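Local coordinates for protein CzcP cation efflux P1-ATPase (PDB 4U9R) that probably exports zinc across the cell membrane at the expense of ATP, and binds cadmium in the ferredoxin-like N-terminal extension described here, at residues Ser41-Glu46 with Arg144-Asn149; Ser50-Lys55 with Glu90-Thr95; Lys25-Ile30 with Asp71-Val76. All coordinates share one frame; numbering follows the deposited sequence.

Contact 1: Ser41-Glu46 with Arg144-Asn149; sequences SDPCVE and RVEFDN. With CD (cadmium ion), chain B.
The carboxylates of D42 and E146 meet tip to tip with their planes 25° apart, and a cadmium ion sits between their oxygens. D42 N lies at the edge of the R144 guanidinium, near its plane, 4.1 Å from NH2. This is a metal site between helix 43-53 and strand 142-148 of the ferredoxin-like extension. D42 gives OD1 to the metal at 2.1 Å. E146 chelates with both oxygens, OE2 at 2.1 Å from cadmium and OE1 farther out. H105, from strand 103-109, completes the protein ligands.

D42 is also the N-cap of the helix. Its OD1 accepts from C44 N at 2.9 Å, met on the anti side and 28° out of the carboxylate plane. One oxygen therefore serves both the helix end and the metal. The second oxygen, OD2, lies 3.0 Å from E146 OE1. Both are acceptors, and the cation probably offsets their repulsion. In E146, chi1 (173°) places CG anti to the backbone N. The bend at chi2 then turns CD, and the carboxylate faces the metal.

R47 donates to E146 OE2, and R144 NH2 makes a salt bridge with D39. P43 slides past the glutamate, with its CG 3.1 Å from E146 OE1. C44 SG binds cadmium at 2.6 Å and lies 3.3 Å from E146 OE2.

Contact 2: Ser50-Lys55 with Glu90-Thr95; sequences SELRGK and ELVTST
Helix 43-53 packs against helix 85-102 in a helix-helix contact. L52, E51 and K55, just beyond the helix, carry one side, and L91, V92 and T95 the other. L52 and V92 are the buried pair. The two methyls of L52 take different partners. CD1 of L52 touches CG2 of V92 at 3.8 Å, and these side chains cross at about a right angle. CD2 of L52 turns to the helix backbone instead and lies 4.0 Å from the carbonyl O of L91. The same methyl, CD2 of L52, is 4.2 Å from OG1 of T95.

The helix pair belongs to the ferredoxin-like fold, in which helices pack on an antiparallel sheet. The V92 side chain faces L52 and also packs on the sheet. There it touches I74 and V76 of strand 73-78 and L28 of strand 24-29. It also meets L33 of helix 30-33.

The outer part of the contact is more exposed. The K55 and L91 side chains cross obliquely. CG of K55 rests 3.8 Å from CD2 of L91. The bend at chi2 (-69°) turns CD of the lysine. Farther out, CE of K55 comes within 4.1 Å of CD1 of L91. The aliphatic part of the lysine thus flanks the leucine.

At E51 a carboxylate oxygen meets a methyl: OE1 of E51 lies 3.5 Å from CG2 of T95. The threonine hydroxyl is used inside its own helix. OG1 of T95 donates to O of L91 at 2.7 Å, while N of T95 donates to the same oxygen at 3.0 Å. The two donors come from opposite faces of the carbonyl plane. The OG1 bond holds chi1 of T95 near -58°, which puts CG2 toward E51.

Contact 3: Lys25-Ile30 with Asp71-Val76; sequences KLRLDI and DSQICV. With CD (cadmium ion), chain C; TCE (3,3',3''-phosphanetriyltripropanoic acid), chain D.
A cadmium site with a bound phosphine lies where R27 and C75 pair across two antiparallel strands, 24-29 and 73-78. C75 SG binds the metal at 2.5 Å, and H62 and H77 are the other protein ligands. The phosphorus of the phosphine tricarboxylate lies next to the cadmium.

R27 and C75 form a non-hydrogen-bonded pair with both side chains on one face of the sheet. The C75 sulfur stands anti to its backbone N (chi1 -178°), which places it where R27 NE and the cadmium both reach it. R27 NE donates to C75 SG at 3.3 Å. The bond is nearly straight, 169°, and SG is only 7° out of the guanidinium plane. NH1 and NH2 of R27 both make weak bonds to carboxylate oxygen O15 of the phosphine. K25 NZ is 3.2 Å from its carbon C1. Q73 OE1 comes 3.5 Å from R27 CD, the two side chains crossing at a slant.

Backbone bonds join L26 with V76 and L28 with I74, two each. After the strand, I30 N donates to S72 O at 3.1 Å. L26, L28, I74 and V76 point to the other face of the sheet, where all four pack against helix 85-102. I30 crosses I74 at about a right angle, with I30 CG1 3.8 Å from I74 CG2.

The sulfur is thus held by a metal bond and an arginine N-H together. Both would favour the thiolate form of C75. The guanidinium spans the sulfur and the phosphine carboxylate, consistent with charge complementarity to both.

From the N terminus, strand 24-29 opens contact 3. Segments 41-46 and 50-55, at the start and end of helix 43-53, open contacts 1 and 2. Segment 71-76 closes contact 3, helix 85-102 closes contact 2, and strand 142-148 closes contact 1. Contact 2 is nested inside contact 1, while contact 3 crosses both. Contacts 2 and 3 touch: V92 packs on I74, V76 and L28, and T93 on L28. This sets helix 85-102 on the sheet of strands 24-29, 73-78 and 58-64. Contact 1 ties helix 43-53 to the sheet of strands 103-109, 142-148 and 132-137, its centre about 17 Å from that of contact 2. Contacts 1 and 3 each hold a separate cadmium ion.

Contact 1: Ser41-Glu46 with Arg144-Asn149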
loop_
_atom_site.group_PDB
_atom_site.type_symbol
_atom_site.label_atom_id
_atom_site.label_comp_id
_atom_site.label_asym_id
_atom_site.label_seq_id
_atom_site.Cartn_x
_atom_site.Cartn_y
_atom_site.Cartn_z
ATOM N N SER A 41 -2.546 -0.888 -6.912
ATOM C CA SER A 41 -3.187 -2.096 -6.444
ATOM C C SER A 41 -2.612 -2.563 -5.094
ATOM O O SER A 41 -3.159 -3.483 -4.481
ATOM C CB SER A 41 -3.020 -3.187 -7.503
ATOM O OG SER A 41 -3.315 -2.670 -8.794
ATOM N N ASP A 42 -1.525 -1.936 -4.630
ATOM C CA ASP A 42 -0.937 -2.254 -3.310
ATOM C C ASP A 42 -2.054 -2.091 -2.272
ATOM O O ASP A 42 -2.879 -1.192 -2.396
ATOM C CB ASP A 42 0.288 -1.358 -3.039
ATOM C CG ASP A 42 0.899 -1.544 -1.621
ATOM O OD1 ASP A 42 0.309 -1.058 -0.675
ATOM O OD2 ASP A 42 1.982 -2.136 -1.439
ATOM N N PRO A 43 -2.119 -2.991 -1.285
ATOM C CA PRO A 43 -3.213 -3.009 -0.334
ATOM C C PRO A 43 -3.302 -1.788 0.586
ATOM O O PRO A 43 -4.285 -1.660 1.326
ATOM C CB PRO A 43 -2.948 -4.273 0.492
ATOM C CG PRO A 43 -1.512 -4.564 0.310
ATOM C CD PRO A 43 -1.194 -4.128 -1.072
ATOM N N CYS A 44 -2.281 -0.934 0.556
ATOM C CA CYS A 44 -2.319 0.347 1.229
ATOM C C CYS A 44 -3.499 1.215 0.706
ATOM O O CYS A 44 -4.177 1.859 1.477
ATOM C CB CYS A 44 -0.958 1.071 1.099
ATOM S SG CYS A 44 0.104 0.663 2.488
ATOM N N VAL A 45 -3.749 1.194 -0.592
ATOM C CA VAL A 45 -4.864 1.923 -1.185
ATOM C C VAL A 45 -6.211 1.498 -0.595
ATOM O O VAL A 45 -7.037 2.366 -0.234
ATOM C CB VAL A 45 -4.885 1.778 -2.719
ATOM C CG1 VAL A 45 -6.108 2.489 -3.298
ATOM C CG2 VAL A 45 -3.623 2.378 -3.310
ATOM N N GLU A 46 -6.409 0.182 -0.474
ATOM C CA GLU A 46 -7.600 -0.431 0.178
ATOM C C GLU A 46 -7.656 -0.150 1.665
ATOM O O GLU A 46 -8.746 0.063 2.228
ATOM C CB GLU A 46 -7.626 -1.972 -0.015
ATOM C CG GLU A 46 -8.854 -2.691 0.569
ATOM C CD GLU A 46 -8.676 -4.217 0.755
ATOM O OE1 GLU A 46 -9.375 -5.009 0.075
ATOM O OE2 GLU A 46 -7.849 -4.635 1.599
ATOM N N ARG A 144 7.859 -9.131 -4.214
ATOM C CA ARG A 144 6.922 -8.046 -3.868
ATOM C C ARG A 144 6.447 -8.236 -2.427
ATOM O O ARG A 144 5.560 -9.045 -2.173
ATOM C CB ARG A 144 5.715 -8.088 -4.818
ATOM C CG ARG A 144 4.532 -7.194 -4.435
ATOM C CD ARG A 144 3.245 -7.608 -5.145
ATOM N NE ARG A 144 2.264 -6.529 -5.126
ATOM C CZ ARG A 144 2.332 -5.432 -5.883
ATOM N NH1 ARG A 144 3.333 -5.255 -6.737
ATOM N NH2 ARG A 144 1.394 -4.498 -5.789
ATOM N N VAL A 145 7.019 -7.485 -1.493
ATOM C CA VAL A 145 6.709 -7.657 -0.065
ATOM C C VAL A 145 6.078 -6.379 0.530
ATOM O O VAL A 145 6.218 -5.274 -0.018
ATOM C CB VAL A 145 7.971 -8.103 0.730
ATOM C CG1 VAL A 145 9.052 -7.040 0.701
ATOM C CG2 VAL A 145 7.651 -8.463 2.170
ATOM N N GLU A 146 5.346 -6.554 1.624
ATOM C CA GLU A 146 4.794 -5.442 2.382
ATOM C C GLU A 146 4.992 -5.750 3.842
ATOM O O GLU A 146 4.748 -6.882 4.260
ATOM C CB GLU A 146 3.314 -5.278 2.064
ATOM C CG GLU A 146 2.589 -4.248 2.936
ATOM C CD GLU A 146 1.604 -3.417 2.147
ATOM O OE1 GLU A 146 1.362 -3.729 0.969
ATOM O OE2 GLU A 146 1.095 -2.432 2.708
ATOM N N PHE A 147 5.435 -4.765 4.619
ATOM C CA PHE A 147 5.812 -5.026 6.000
ATOM C C PHE A 147 5.500 -3.928 7.014
ATOM O O PHE A 147 5.384 -2.756 6.673
ATOM C CB PHE A 147 7.306 -5.373 6.077
ATOM C CG PHE A 147 8.210 -4.358 5.444
ATOM C CD1 PHE A 147 8.415 -4.360 4.080
ATOM C CD2 PHE A 147 8.887 -3.428 6.214
ATOM C CE1 PHE A 147 9.261 -3.443 3.492
ATOM C CE2 PHE A 147 9.735 -2.494 5.638
ATOM C CZ PHE A 147 9.922 -2.502 4.271
ATOM N N ASP A 148 5.408 -4.353 8.275
ATOM C CA ASP A 148 5.100 -3.501 9.409
ATOM C C ASP A 148 6.388 -2.873 9.961
ATOM O O ASP A 148 7.178 -3.534 10.635
ATOM C CB ASP A 148 4.366 -4.329 10.483
ATOM C CG ASP A 148 4.077 -3.544 11.762
ATOM O OD1 ASP A 148 4.540 -2.392 11.905
ATOM O OD2 ASP A 148 3.388 -4.103 12.639
ATOM N N ASN A 149 6.565 -1.583 9.675
ATOM C CA ASN A 149 7.758 -0.819 10.045
ATOM C C ASN A 149 8.074 -0.731 11.537
ATOM O O ASN A 149 9.165 -0.292 11.903
ATOM C CB ASN A 149 7.643 0.613 9.509
ATOM C CG ASN A 149 7.915 0.712 8.025
ATOM O OD1 ASN A 149 8.591 -0.134 7.446
ATOM N ND2 ASN A 149 7.405 1.770 7.402
HETATM CD CD CD B . 1.430 -1.081 1.105
#

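Contact 2: Ser50-Lys55 with Glu90-Thr95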
loop_
_atom_site.group_PDB
_atom_site.type_symbol
_atom_site.label_atom_id
_atom_site.label_comp_id
_atom_site.label_asym_id
_atom_site.label_seq_id
_atom_site.Cartn_x
_atom_site.Cartn_y
_atom_site.Cartn_z
ATOM N N SER A 50 -10.913 1.758 2.889
ATOM C CA SER A 50 -11.833 1.085 3.846
ATOM C C SER A 50 -11.895 1.802 5.208
ATOM O O SER A 50 -12.970 1.892 5.857
ATOM C CB SER A 50 -11.488 -0.414 4.002
ATOM O OG SER A 50 -10.209 -0.598 4.594
ATOM N N GLU A 51 -10.784 2.359 5.621
ATOM C CA GLU A 51 -10.781 3.204 6.823
ATOM C C GLU A 51 -11.582 4.463 6.613
ATOM O O GLU A 51 -12.368 4.824 7.478
ATOM C CB GLU A 51 -9.366 3.529 7.281
ATOM C CG GLU A 51 -8.697 2.289 7.859
ATOM C CD GLU A 51 -7.318 2.538 8.451
ATOM O OE1 GLU A 51 -7.016 3.690 8.849
ATOM O OE2 GLU A 51 -6.543 1.556 8.516
ATOM N N LEU A 52 -11.460 5.101 5.448
ATOM C CA LEU A 52 -12.285 6.292 5.196
ATOM C C LEU A 52 -13.755 5.989 5.160
ATOM O O LEU A 52 -14.543 6.811 5.614
ATOM C CB LEU A 52 -11.907 6.985 3.921
ATOM C CG LEU A 52 -10.560 7.705 3.990
ATOM C CD1 LEU A 52 -10.265 8.297 2.627
ATOM C CD2 LEU A 52 -10.582 8.794 5.060
ATOM N N ARG A 53 -14.141 4.820 4.617
ATOM C CA ARG A 53 -15.547 4.487 4.498
ATOM C C ARG A 53 -16.254 4.304 5.846
ATOM O O ARG A 53 -17.478 4.522 5.994
ATOM C CB ARG A 53 -15.727 3.241 3.634
ATOM C CG ARG A 53 -15.422 3.486 2.166
ATOM C CD ARG A 53 -15.908 2.331 1.298
ATOM N NE ARG A 53 -15.275 2.333 -0.012
ATOM C CZ ARG A 53 -14.277 1.529 -0.381
ATOM N NH1 ARG A 53 -13.754 0.638 0.446
ATOM N NH2 ARG A 53 -13.786 1.637 -1.591
ATOM N N GLY A 54 -15.465 3.925 6.826
ATOM C CA GLY A 54 -15.904 3.833 8.182
ATOM C C GLY A 54 -16.157 5.117 8.933
ATOM O O GLY A 54 -16.692 5.026 10.038
ATOM N N LYS A 55 -15.817 6.287 8.364
ATOM C CA LYS A 55 -15.944 7.577 9.078
ATOM C C LYS A 55 -17.243 8.276 8.761
ATOM O O LYS A 55 -17.639 8.344 7.601
ATOM C CB LYS A 55 -14.845 8.566 8.669
ATOM C CG LYS A 55 -13.431 8.040 8.756
ATOM C CD LYS A 55 -13.058 7.841 10.192
ATOM C CE LYS A 55 -11.625 7.376 10.329
ATOM N NZ LYS A 55 -11.400 7.101 11.769
ATOM N N GLU A 90 -8.701 16.679 5.939
ATOM C CA GLU A 90 -7.782 16.367 7.040
ATOM C C GLU A 90 -7.829 14.895 7.393
ATOM O O GLU A 90 -6.792 14.254 7.602
ATOM C CB GLU A 90 -8.116 17.253 8.269
ATOM C CG GLU A 90 -7.353 16.962 9.561
ATOM C CD GLU A 90 -7.600 18.035 10.629
ATOM O OE1 GLU A 90 -8.573 17.898 11.420
ATOM O OE2 GLU A 90 -6.852 19.041 10.643
ATOM N N LEU A 91 -9.034 14.372 7.469
ATOM C CA LEU A 91 -9.253 12.956 7.644
ATOM C C LEU A 91 -8.577 12.168 6.525
ATOM O O LEU A 91 -7.866 11.220 6.791
ATOM C CB LEU A 91 -10.728 12.671 7.671
ATOM C CG LEU A 91 -11.271 11.510 8.467
ATOM C CD1 LEU A 91 -10.584 11.333 9.819
ATOM C CD2 LEU A 91 -12.750 11.796 8.684
ATOM N N VAL A 92 -8.754 12.578 5.276
ATOM C CA VAL A 92 -8.069 11.878 4.178
ATOM C C VAL A 92 -6.551 11.969 4.286
ATOM O O VAL A 92 -5.883 10.958 4.267
ATOM C CB VAL A 92 -8.502 12.347 2.785
ATOM C CG1 VAL A 92 -7.682 11.646 1.724
ATOM C CG2 VAL A 92 -9.986 12.096 2.553
ATOM N N THR A 93 -5.999 13.173 4.355
ATOM C CA THR A 93 -4.546 13.349 4.381
ATOM C C THR A 93 -3.907 12.749 5.635
ATOM O O THR A 93 -2.801 12.215 5.559
ATOM C CB THR A 93 -4.129 14.836 4.341
ATOM O OG1 THR A 93 -4.868 15.548 5.340
ATOM C CG2 THR A 93 -4.413 15.445 2.965
ATOM N N SER A 94 -4.565 12.829 6.788
ATOM C CA SER A 94 -3.946 12.260 7.997
ATOM C C SER A 94 -4.083 10.719 8.078
ATOM O O SER A 94 -3.211 10.047 8.629
ATOM C CB SER A 94 -4.499 12.879 9.264
ATOM O OG SER A 94 -5.797 12.389 9.551
ATOM N N THR A 95 -5.172 10.160 7.565
ATOM C CA THR A 95 -5.305 8.705 7.556
ATOM C C THR A 95 -4.227 8.137 6.629
ATOM O O THR A 95 -3.594 7.131 6.938
ATOM C CB THR A 95 -6.680 8.255 7.125
ATOM O OG1 THR A 95 -7.648 8.821 8.005
ATOM C CG2 THR A 95 -6.784 6.719 7.152
#

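Contact 3: Lys25-Ile30 with Asp71-Val76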
loop_
_atom_site.group_PDB
_atom_site.type_symbol
_atom_site.label_atom_id
_atom_site.label_comp_id
_atom_site.label_asym_id
_atom_site.label_seq_id
_atom_site.Cartn_x
_atom_site.Cartn_y
_atom_site.Cartn_z
ATOM N N LYS A 25 -17.496 16.447 -3.756
ATOM C CA LYS A 25 -16.405 15.524 -3.998
ATOM C C LYS A 25 -15.073 16.215 -3.862
ATOM O O LYS A 25 -14.945 17.335 -4.289
ATOM C CB LYS A 25 -16.496 15.017 -5.429
ATOM C CG LYS A 25 -17.887 14.530 -5.739
ATOM C CD LYS A 25 -18.017 13.862 -7.070
ATOM C CE LYS A 25 -19.494 13.458 -7.220
ATOM N NZ LYS A 25 -19.715 12.645 -8.432
ATOM N N LEU A 26 -14.076 15.519 -3.339
ATOM C CA LEU A 26 -12.702 15.978 -3.426
ATOM C C LEU A 26 -11.802 14.858 -3.892
ATOM O O LEU A 26 -12.038 13.669 -3.582
ATOM C CB LEU A 26 -12.199 16.538 -2.093
ATOM C CG LEU A 26 -12.113 15.656 -0.838
ATOM C CD1 LEU A 26 -10.886 14.799 -0.846
ATOM C CD2 LEU A 26 -11.937 16.468 0.434
ATOM N N ARG A 27 -10.753 15.227 -4.619
ATOM C CA ARG A 27 -9.795 14.265 -5.137
ATOM C C ARG A 27 -8.393 14.655 -4.810
ATOM O O ARG A 27 -8.061 15.820 -4.774
ATOM C CB ARG A 27 -9.874 14.219 -6.646
ATOM C CG ARG A 27 -11.007 13.372 -7.128
ATOM C CD ARG A 27 -11.325 13.561 -8.602
ATOM N NE ARG A 27 -12.727 13.187 -8.777
ATOM C CZ ARG A 27 -13.432 13.374 -9.885
ATOM N NH1 ARG A 27 -12.874 13.922 -10.947
ATOM N NH2 ARG A 27 -14.700 12.995 -9.920
ATOM N N LEU A 28 -7.568 13.662 -4.573
ATOM C CA LEU A 28 -6.188 13.856 -4.301
ATOM C C LEU A 28 -5.433 12.737 -5.018
ATOM O O LEU A 28 -5.989 11.652 -5.276
ATOM C CB LEU A 28 -5.950 13.733 -2.817
ATOM C CG LEU A 28 -6.537 14.840 -1.926
ATOM C CD1 LEU A 28 -7.849 14.393 -1.326
ATOM C CD2 LEU A 28 -5.583 15.141 -0.803
ATOM N N ASP A 29 -4.173 12.993 -5.328
ATOM C CA ASP A 29 -3.378 12.049 -6.065
ATOM C C ASP A 29 -2.841 11.022 -5.095
ATOM O O ASP A 29 -2.457 11.334 -3.978
ATOM C CB ASP A 29 -2.256 12.779 -6.812
ATOM C CG ASP A 29 -2.797 13.822 -7.759
ATOM O OD1 ASP A 29 -3.421 13.443 -8.771
ATOM O OD2 ASP A 29 -2.643 15.025 -7.468
ATOM N N ILE A 30 -2.859 9.766 -5.508
ATOM C CA ILE A 30 -2.494 8.679 -4.607
ATOM C C ILE A 30 -1.057 8.791 -4.119
ATOM O O ILE A 30 -0.802 8.625 -2.925
ATOM C CB ILE A 30 -2.778 7.307 -5.265
ATOM C CG1 ILE A 30 -4.268 7.034 -5.176
ATOM C CG2 ILE A 30 -2.036 6.182 -4.560
ATOM C CD1 ILE A 30 -4.753 5.915 -6.074
ATOM N N ASP A 71 -0.781 8.935 -11.735
ATOM C CA ASP A 71 -1.779 10.000 -11.812
ATOM C C ASP A 71 -3.162 9.480 -11.386
ATOM O O ASP A 71 -4.181 10.150 -11.607
ATOM C CB ASP A 71 -1.863 10.557 -13.238
ATOM C CG ASP A 71 -0.602 11.299 -13.658
ATOM O OD1 ASP A 71 0.496 11.013 -13.115
ATOM O OD2 ASP A 71 -0.716 12.171 -14.545
ATOM N N SER A 72 -3.204 8.276 -10.819
ATOM C CA SER A 72 -4.441 7.752 -10.246
ATOM C C SER A 72 -4.811 8.587 -9.027
ATOM O O SER A 72 -3.954 8.988 -8.264
ATOM C CB SER A 72 -4.266 6.298 -9.825
ATOM O OG SER A 72 -4.095 5.485 -10.969
ATOM N N GLN A 73 -6.094 8.808 -8.832
ATOM C CA GLN A 73 -6.546 9.568 -7.696
ATOM C C GLN A 73 -7.445 8.757 -6.778
ATOM O O GLN A 73 -7.918 7.657 -7.140
ATOM C CB GLN A 73 -7.342 10.775 -8.202
ATOM C CG GLN A 73 -6.520 11.742 -9.042
ATOM C CD GLN A 73 -7.370 12.883 -9.566
ATOM O OE1 GLN A 73 -8.368 12.669 -10.252
ATOM N NE2 GLN A 73 -6.997 14.086 -9.213
ATOM N N ILE A 74 -7.676 9.299 -5.584
ATOM C CA ILE A 74 -8.841 8.884 -4.813
ATOM C C ILE A 74 -9.827 9.988 -4.864
ATOM O O ILE A 74 -9.458 11.167 -4.815
ATOM C CB ILE A 74 -8.562 8.467 -3.362
ATOM C CG1 ILE A 74 -7.954 9.570 -2.551
ATOM C CG2 ILE A 74 -7.610 7.268 -3.333
ATOM C CD1 ILE A 74 -8.233 9.331 -1.087
ATOM N N CYS A 75 -11.079 9.586 -4.955
ATOM C CA CYS A 75 -12.167 10.466 -4.980
ATOM C C CYS A 75 -13.029 10.116 -3.780
ATOM O O CYS A 75 -13.385 8.957 -3.560
ATOM C CB CYS A 75 -12.889 10.320 -6.320
ATOM S SG CYS A 75 -14.294 11.436 -6.518
ATOM N N VAL A 76 -13.368 11.138 -2.994
ATOM C CA VAL A 76 -14.151 10.971 -1.812
ATOM C C VAL A 76 -15.364 11.862 -1.934
ATOM O O VAL A 76 -15.235 13.036 -2.199
ATOM C CB VAL A 76 -13.345 11.385 -0.568
ATOM C CG1 VAL A 76 -14.176 11.283 0.705
ATOM C CG2 VAL A 76 -12.132 10.498 -0.388
HETATM CD CD CD C . -16.089 9.873 -7.304
HETATM O O16 TCE D . -16.434 12.182 -14.542
HETATM C C14 TCE D . -15.891 12.413 -13.438
HETATM O O15 TCE D . -15.452 13.531 -13.089
HETATM C C5 TCE D . -15.754 11.267 -12.453
HETATM C C2 TCE D . -16.728 11.339 -11.302
HETATM P P TCE D . -16.493 10.078 -9.989
HETATM C C3 TCE D . -16.319 8.513 -10.930
HETATM C C6 TCE D . -17.294 7.476 -10.392
HETATM C C8 TCE D . -17.983 6.671 -11.478
HETATM O O10 TCE D . -17.996 5.426 -11.356
HETATM O O9 TCE D . -18.499 7.290 -12.436
HETATM C C1 TCE D . -18.159 9.938 -9.231
HETATM C C4 TCE D . -19.155 9.719 -10.367
HETATM C C11 TCE D . -20.354 8.880 -9.971
HETATM O O12 TCE D . -20.948 9.163 -8.905
HETATM O O13 TCE D . -20.686 7.945 -10.734
#